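Local atomic coordinates of NADH oxidoreductase (Mesorhizobium loti, PDB entry 3PI7), a protein that probably binds NADPH and works as an oxidoreductase on NAD(P)H, possibly reducing quinones. Residues A[327-330]-A[331-335]; A[110-113]-A[114-117]; A[237-240]-A[241-244]. One frame throughout, in Å; residues are numbered along the deposited sequence. Where two conformers were deposited one is given.

Contact 1 (A[327-330]-A[331-335]); sequences LAEA and IAWVP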
loop_
_atom_site.group_PDB
_atom_site.type_symbol
_atom_site.label_atom_id
_atom_site.label_comp_id
_atom_site.label_asym_id
_atom_site.label_seq_id
_atom_site.Cartn_x
_atom_site.Cartn_y
_atom_site.Cartn_z
ATOM N N LEU A 327 -33.232 -4.820 -24.381
ATOM C CA LEU A 327 -33.421 -5.267 -22.995
ATOM C C LEU A 327 -34.072 -6.659 -22.962
ATOM O O LEU A 327 -33.712 -7.463 -22.109
ATOM C CB LEU A 327 -34.253 -4.269 -22.193
ATOM C CG LEU A 327 -34.294 -4.502 -20.673
ATOM C CD1 LEU A 327 -34.232 -3.193 -19.930
ATOM C CD2 LEU A 327 -35.534 -5.282 -20.271
ATOM N N ALA A 328 -34.988 -6.958 -23.908
ATOM C CA ALA A 328 -35.683 -8.240 -24.007
ATOM C C ALA A 328 -34.740 -9.392 -24.327
ATOM O O ALA A 328 -35.133 -10.544 -24.166
ATOM C CB ALA A 328 -36.786 -8.183 -25.058
ATOM N N GLU A 329 -33.559 -9.085 -24.857
ATOM C CA GLU A 329 -32.535 -10.058 -25.222
ATOM C C GLU A 329 -31.376 -10.088 -24.233
ATOM O O GLU A 329 -30.508 -10.937 -24.383
ATOM C CB GLU A 329 -31.944 -9.739 -26.626
ATOM C CG GLU A 329 -32.928 -9.819 -27.784
ATOM C CD GLU A 329 -33.464 -11.203 -28.091
ATOM O OE1 GLU A 329 -33.042 -12.198 -27.447
ATOM O OE2 GLU A 329 -34.340 -11.283 -28.973
ATOM N N ALA A 330 -31.306 -9.134 -23.280
ATOM C CA ALA A 330 -30.150 -8.980 -22.417
ATOM C C ALA A 330 -29.846 -10.204 -21.535
ATOM O O ALA A 330 -28.683 -10.607 -21.456
ATOM C CB ALA A 330 -30.308 -7.739 -21.557
ATOM N N ILE A 331 -30.867 -10.799 -20.892
ATOM C CA ILE A 331 -30.632 -11.956 -20.005
ATOM C C ILE A 331 -30.000 -13.076 -20.799
ATOM O O ILE A 331 -29.004 -13.678 -20.378
ATOM C CB ILE A 331 -31.950 -12.414 -19.297
ATOM C CG1 ILE A 331 -32.475 -11.314 -18.340
ATOM C CG2 ILE A 331 -31.775 -13.762 -18.552
ATOM C CD1 ILE A 331 -31.646 -11.017 -17.183
ATOM N N ALA A 332 -30.537 -13.322 -21.983
ATOM C CA ALA A 332 -30.032 -14.411 -22.782
ATOM C C ALA A 332 -28.689 -14.145 -23.418
ATOM O O ALA A 332 -27.869 -15.054 -23.422
ATOM C CB ALA A 332 -31.034 -14.767 -23.878
ATOM N N TRP A 333 -28.444 -12.941 -23.966
ATOM C CA TRP A 333 -27.269 -12.765 -24.814
ATOM C C TRP A 333 -26.210 -11.775 -24.395
ATOM O O TRP A 333 -25.189 -11.685 -25.095
ATOM C CB TRP A 333 -27.726 -12.442 -26.252
ATOM C CG TRP A 333 -28.757 -13.406 -26.763
ATOM C CD1 TRP A 333 -30.032 -13.107 -27.132
ATOM C CD2 TRP A 333 -28.653 -14.843 -26.803
ATOM N NE1 TRP A 333 -30.718 -14.258 -27.447
ATOM C CE2 TRP A 333 -29.883 -15.336 -27.283
ATOM C CE3 TRP A 333 -27.615 -15.763 -26.525
ATOM C CZ2 TRP A 333 -30.128 -16.708 -27.451
ATOM C CZ3 TRP A 333 -27.867 -17.120 -26.668
ATOM C CH2 TRP A 333 -29.100 -17.580 -27.151
ATOM N N VAL A 334 -26.381 -11.063 -23.281
ATOM C CA VAL A 334 -25.287 -10.188 -22.849
ATOM C C VAL A 334 -24.002 -11.067 -22.561
ATOM O O VAL A 334 -22.950 -10.684 -23.045
ATOM C CB VAL A 334 -25.685 -9.297 -21.658
ATOM C CG1 VAL A 334 -24.476 -8.904 -20.815
ATOM C CG2 VAL A 334 -26.444 -8.064 -22.148
ATOM N N PRO A 335 -24.039 -12.232 -21.866
ATOM C CA PRO A 335 -22.780 -12.970 -21.621
ATOM C C PRO A 335 -22.041 -13.352 -22.899
ATOM O O PRO A 335 -20.817 -13.258 -22.930
ATOM C CB PRO A 335 -23.228 -14.202 -20.837
ATOM C CG PRO A 335 -24.450 -13.770 -20.156
ATOM C CD PRO A 335 -25.160 -12.905 -21.184
HETATM O O HOH W 1 -33.746 -10.081 -21.240
HETATM O O HOH W 2 -33.167 -12.504 -22.790
#
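In the opening turns of helix 327-338, Glu-329 and Ala-330 meet Trp-333 and Val-334 one turn further on, through backbone and side chain alike. Trp-333 N donates to Glu-329 O at 2.9 Å. In the next bond Val-334 N lies 3.0 Å from Ala-330 O. The glutamate and the indole lie side by side, pointing the same way. With CG anti to its own carbonyl carbon (chi1 -63°) and the chain bent at chi2, Glu-329 brings OE1 round to the pyrrole edge of Trp-333, in the plane of the ring and 3.1 Å from NE1. The carboxylate plane is turned 30° from that of the indole. One face of the ring is touched near its rim by Ala-332 CB. The helix forms the middle of a beta-alpha-beta unit between strands 323-326 and 345-348, and this example illustrates how water can complete a helix whose first turns are not fully closed by direct bonds. Water 1 donates to Leu-327 O and accepts from Ile-331 N, 3.0 Å away. Water 2 does the same between Ala-328 O and Ala-332 N, the latter at 2.9 Å. Leu-327 O also accepts from Ala-330 N, three residues on, at 3.2 Å. On the buried side Ala-330 CB packs against Val-334 CG2 at 3.9 Å. There Ala-330 and Ile-331 also lean on Leu-14 of strand 10-16, while Val-334 touches Met-33 and Ile-61.

Contact 2 (A[110-113]-A[114-117]); sequences FATG and LSNW. With GOL (glycerol), chain B.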
loop_
_atom_site.group_PDB
_atom_site.type_symbol
_atom_site.label_atom_id
_atom_site.label_comp_id
_atom_site.label_asym_id
_atom_site.label_seq_id
_atom_site.Cartn_x
_atom_site.Cartn_y
_atom_site.Cartn_z
ATOM N N PHE A 110 -26.129 9.681 -17.061
ATOM C CA PHE A 110 -26.386 9.618 -15.633
ATOM C C PHE A 110 -25.706 8.423 -14.988
ATOM O O PHE A 110 -25.454 7.429 -15.659
ATOM C CB PHE A 110 -27.887 9.585 -15.336
ATOM C CG PHE A 110 -28.561 8.341 -15.842
ATOM C CD1 PHE A 110 -29.049 8.275 -17.145
ATOM C CD2 PHE A 110 -28.739 7.243 -15.010
ATOM C CE1 PHE A 110 -29.660 7.105 -17.626
ATOM C CE2 PHE A 110 -29.320 6.071 -15.497
ATOM C CZ PHE A 110 -29.788 6.021 -16.796
ATOM N N ALA A 111 -25.492 8.519 -13.675
ATOM C CA ALA A 111 -24.937 7.460 -12.849
ATOM C C ALA A 111 -25.940 7.260 -11.728
ATOM O O ALA A 111 -26.359 8.226 -11.092
ATOM C CB ALA A 111 -23.549 7.853 -12.329
ATOM N N THR A 112 -26.411 6.035 -11.561
ATOM C CA THR A 112 -27.462 5.757 -10.576
ATOM C C THR A 112 -26.943 5.697 -9.158
ATOM O O THR A 112 -27.731 5.909 -8.220
ATOM C CB THR A 112 -28.195 4.464 -10.959
ATOM O OG1 THR A 112 -27.237 3.406 -11.024
ATOM C CG2 THR A 112 -28.870 4.570 -12.292
ATOM N N GLY A 113 -25.640 5.440 -8.996
ATOM C CA GLY A 113 -24.968 5.394 -7.704
ATOM C C GLY A 113 -25.681 4.511 -6.709
ATOM O O GLY A 113 -25.835 3.318 -6.944
ATOM N N LEU A 114 -26.162 5.110 -5.639
ATOM C CA LEU A 114 -26.853 4.401 -4.558
ATOM C C LEU A 114 -28.361 4.544 -4.653
ATOM O O LEU A 114 -29.065 4.271 -3.671
ATOM C CB LEU A 114 -26.386 4.939 -3.198
ATOM C CG LEU A 114 -24.898 4.884 -2.887
ATOM C CD1 LEU A 114 -24.623 5.581 -1.551
ATOM C CD2 LEU A 114 -24.415 3.458 -2.807
ATOM N N SER A 115 -28.886 4.964 -5.805
ATOM C CA SER A 115 -30.358 5.147 -5.886
ATOM C C SER A 115 -31.133 3.821 -5.748
ATOM O O SER A 115 -32.299 3.816 -5.321
ATOM C CB SER A 115 -30.745 5.773 -7.228
ATOM O OG SER A 115 -30.671 4.795 -8.262
ATOM N N ASN A 116 -30.485 2.704 -6.121
ATOM C CA ASN A 116 -31.093 1.378 -6.115
ATOM C C ASN A 116 -32.280 1.296 -7.115
ATOM O O ASN A 116 -33.179 0.481 -6.945
ATOM C CB ASN A 116 -31.487 0.949 -4.699
ATOM C CG ASN A 116 -30.259 0.568 -3.899
ATOM O OD1 ASN A 116 -29.394 -0.164 -4.397
ATOM N ND2 ASN A 116 -30.190 1.010 -2.631
ATOM N N TRP A 117 -32.190 2.076 -8.205
ATOM C CA TRP A 117 -33.072 2.063 -9.383
ATOM C C TRP A 117 -32.160 2.215 -10.575
ATOM O O TRP A 117 -31.929 3.323 -11.057
ATOM C CB TRP A 117 -34.137 3.168 -9.326
ATOM C CG TRP A 117 -35.097 2.944 -8.208
ATOM C CD1 TRP A 117 -35.112 3.575 -7.002
ATOM C CD2 TRP A 117 -36.068 1.900 -8.131
ATOM N NE1 TRP A 117 -36.104 3.049 -6.209
ATOM C CE2 TRP A 117 -36.681 1.993 -6.863
ATOM C CE3 TRP A 117 -36.518 0.917 -9.032
ATOM C CZ2 TRP A 117 -37.708 1.144 -6.471
ATOM C CZ3 TRP A 117 -37.539 0.063 -8.635
ATOM C CH2 TRP A 117 -38.119 0.182 -7.366
HETATM C C1 GOL B . -28.621 -0.552 -7.911
HETATM O O1 GOL B . -29.386 -1.531 -8.529
HETATM C C2 GOL B . -27.831 0.309 -8.886
HETATM O O2 GOL B . -28.007 -0.197 -10.208
HETATM C C3 GOL B . -28.331 1.684 -8.560
HETATM O O3 GOL B . -27.906 1.950 -7.160
#
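Thr-112 and Ser-115 close a type II' beta turn, Ser-115 N donating to Thr-112 O at 2.8 Å. Gly-113 occupies the second position with positive phi, and a CB there would collide with Leu-114 N. A glycerol, probably from the crystallisation liquor, bridges the two segments: its O3 accepts from Asn-116 N at 2.9 Å and donates to Gly-113 O in a very short bond. Ser-115 starts a further turn: its OG, held between the backbone N and the carbonyl carbon (chi1 76°), accepts from Trp-117 N at 3.1 Å, which makes an ST turn. The same hydroxyl is hydrogen-bonded to Val-125 O on strand 123-127, so it joins two pieces of chain while serving its own turn. Replacing Ser-115 by an alanine would probably leave Trp-117 N and Val-125 O without this shared partner and let the chain after the beta turn shift. Thr-112 sends its two branches to different tasks: CG2 comes within 3.5 Å of Trp-117 O, whereas OG1 is hydrogen-bonded to Gly-84 O. Further out, Gln-75 NE2 holds Gly-113 O as well, and the glycerol is bonded also to Pro-82 O and Gly-84 O. At this end of strand 107-111, in the GroES-like part of the chain, the turn and the residue after it thus offer a C=O (Gly-113) and an N-H (Asn-116), a pairing that would suit a hydroxyl able both to accept and to donate.

Contact 3 (A[237-240]-A[241-244]); sequences FLDA and VTGP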
loop_
_atom_site.group_PDB
_atom_site.type_symbol
_atom_site.label_atom_id
_atom_site.label_comp_id
_atom_site.label_asym_id
_atom_site.label_seq_id
_atom_site.Cartn_x
_atom_site.Cartn_y
_atom_site.Cartn_z
ATOM N N PHE A 237 1.360 2.355 -11.306
ATOM C CA PHE A 237 0.783 1.124 -11.837
ATOM C C PHE A 237 -0.701 1.151 -11.519
ATOM O O PHE A 237 -1.084 1.090 -10.346
ATOM C CB PHE A 237 1.508 -0.089 -11.216
ATOM C CG PHE A 237 0.865 -1.444 -11.393
ATOM C CD1 PHE A 237 0.137 -1.751 -12.551
ATOM C CD2 PHE A 237 0.995 -2.422 -10.418
ATOM C CE1 PHE A 237 -0.470 -2.999 -12.700
ATOM C CE2 PHE A 237 0.432 -3.696 -10.599
ATOM C CZ PHE A 237 -0.266 -3.984 -11.752
ATOM N N LEU A 238 -1.534 1.247 -12.570
ATOM C CA LEU A 238 -2.995 1.270 -12.447
ATOM C C LEU A 238 -3.442 -0.150 -12.669
ATOM O O LEU A 238 -3.280 -0.695 -13.767
ATOM C CB LEU A 238 -3.639 2.270 -13.443
ATOM C CG LEU A 238 -3.102 3.708 -13.374
ATOM C CD1 LEU A 238 -3.780 4.601 -14.444
ATOM C CD2 LEU A 238 -3.336 4.300 -12.000
ATOM N N ASP A 239 -3.949 -0.774 -11.615
ATOM C CA ASP A 239 -4.255 -2.189 -11.681
ATOM C C ASP A 239 -5.740 -2.524 -11.539
ATOM O O ASP A 239 -6.329 -2.297 -10.481
ATOM C CB ASP A 239 -3.462 -2.878 -10.561
ATOM C CG ASP A 239 -3.658 -4.383 -10.447
ATOM O OD1 ASP A 239 -3.913 -5.037 -11.490
ATOM O OD2 ASP A 239 -3.512 -4.907 -9.329
ATOM N N ALA A 240 -6.312 -3.157 -12.576
ATOM C CA ALA A 240 -7.705 -3.608 -12.572
ATOM C C ALA A 240 -7.821 -5.115 -12.246
ATOM O O ALA A 240 -8.949 -5.632 -12.140
ATOM C CB ALA A 240 -8.326 -3.371 -13.966
ATOM N N VAL A 241 -6.685 -5.832 -12.171
ATOM C CA VAL A 241 -6.682 -7.283 -12.141
ATOM C C VAL A 241 -6.328 -7.853 -10.779
ATOM O O VAL A 241 -7.035 -8.743 -10.301
ATOM C CB VAL A 241 -5.729 -7.817 -13.258
ATOM C CG1 VAL A 241 -5.599 -9.336 -13.241
ATOM C CG2 VAL A 241 -6.197 -7.364 -14.649
ATOM N N THR A 242 -5.241 -7.340 -10.147
ATOM C CA THR A 242 -4.693 -7.853 -8.897
ATOM C C THR A 242 -4.199 -9.269 -9.176
ATOM O O THR A 242 -3.799 -9.555 -10.308
ATOM C CB THR A 242 -5.625 -7.709 -7.664
ATOM O OG1 THR A 242 -6.604 -8.755 -7.651
ATOM C CG2 THR A 242 -6.284 -6.338 -7.585
ATOM N N GLY A 243 -4.106 -10.089 -8.129
ATOM C CA GLY A 243 -3.596 -11.451 -8.232
ATOM C C GLY A 243 -2.122 -11.535 -8.586
ATOM O O GLY A 243 -1.391 -10.537 -8.516
ATOM N N PRO A 244 -1.695 -12.739 -9.005
ATOM C CA PRO A 244 -0.271 -12.984 -9.349
ATOM C C PRO A 244 0.316 -12.077 -10.420
ATOM O O PRO A 244 1.501 -11.710 -10.323
ATOM C CB PRO A 244 -0.283 -14.430 -9.857
ATOM C CG PRO A 244 -1.453 -15.054 -9.183
ATOM C CD PRO A 244 -2.496 -13.982 -9.086
#
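Asp-239 extends its carboxylate over the chain that follows, onto the backbone of Val-241 and Thr-242. Its CB rests on one face of the Phe-237 ring, 3.5 Å above the plane and displaced toward the rim. From there CG runs anti to the residue's own backbone N (chi1 179°), which carries the carboxylate forward along the chain. OD1 takes two N-H groups from the same face of the carboxylate. Val-241 N arrives from steeply above the plane, 3.0 Å from OD1. Thr-242 N also lies 3.0 Å from OD1, but it comes on the syn side, tilted 26° out of the plane, and its bond is almost straight, with an N-H...O angle of 177°. The bond from Val-241 N, two residues on, meets the definition of an Asx turn. Here it marks the end of strand 236-239, the fourth in the 3-2-1-4-5-6 order of the parallel Rossmann sheet, where the chain swings out to begin helix 243-252. In such folds the nucleotide generally binds at this carboxyl end of the strands, consistent with the NADPH binding expected for the protein. OD2 receives a weak second bond from Thr-242 N at 3.1 Å and has Thr-242 CG2 alongside at 3.6 Å. Further hold on the carboxylate comes from neighbouring strands and their ends: Thr-171 OG1 is hydrogen-bonded to OD1 and Trp-259 NE1 to OD2, the indole of Trp-259 being stacked on Phe-237 too. Thr-242 turns its own hydroxyl away from the carboxylate, OG1 donating to Val-241 O at 2.7 Å, and its side chain packs against Pro-275 of the second subunit.

The three contacts are all local, yet their chemistry follows their place in the fold. Contact 3 is buried, and there a carboxylate fixes the step from a strand of the parallel Rossmann sheet to the helix after it. Contact 2 lies at the surface, where backbone groups serve a bound glycerol as well as the turn; contact 1 is partly buried, with water completing one side of its helix and apolar packing the other. Contacts 1 and 2 both attach to the mixed sheet that includes strands 107-111, 323-326 and 345-348, their centres about 21 Å apart. Contacts 2 and 3 flank the centre of the chain from opposite sides, with centres about 27 Å apart.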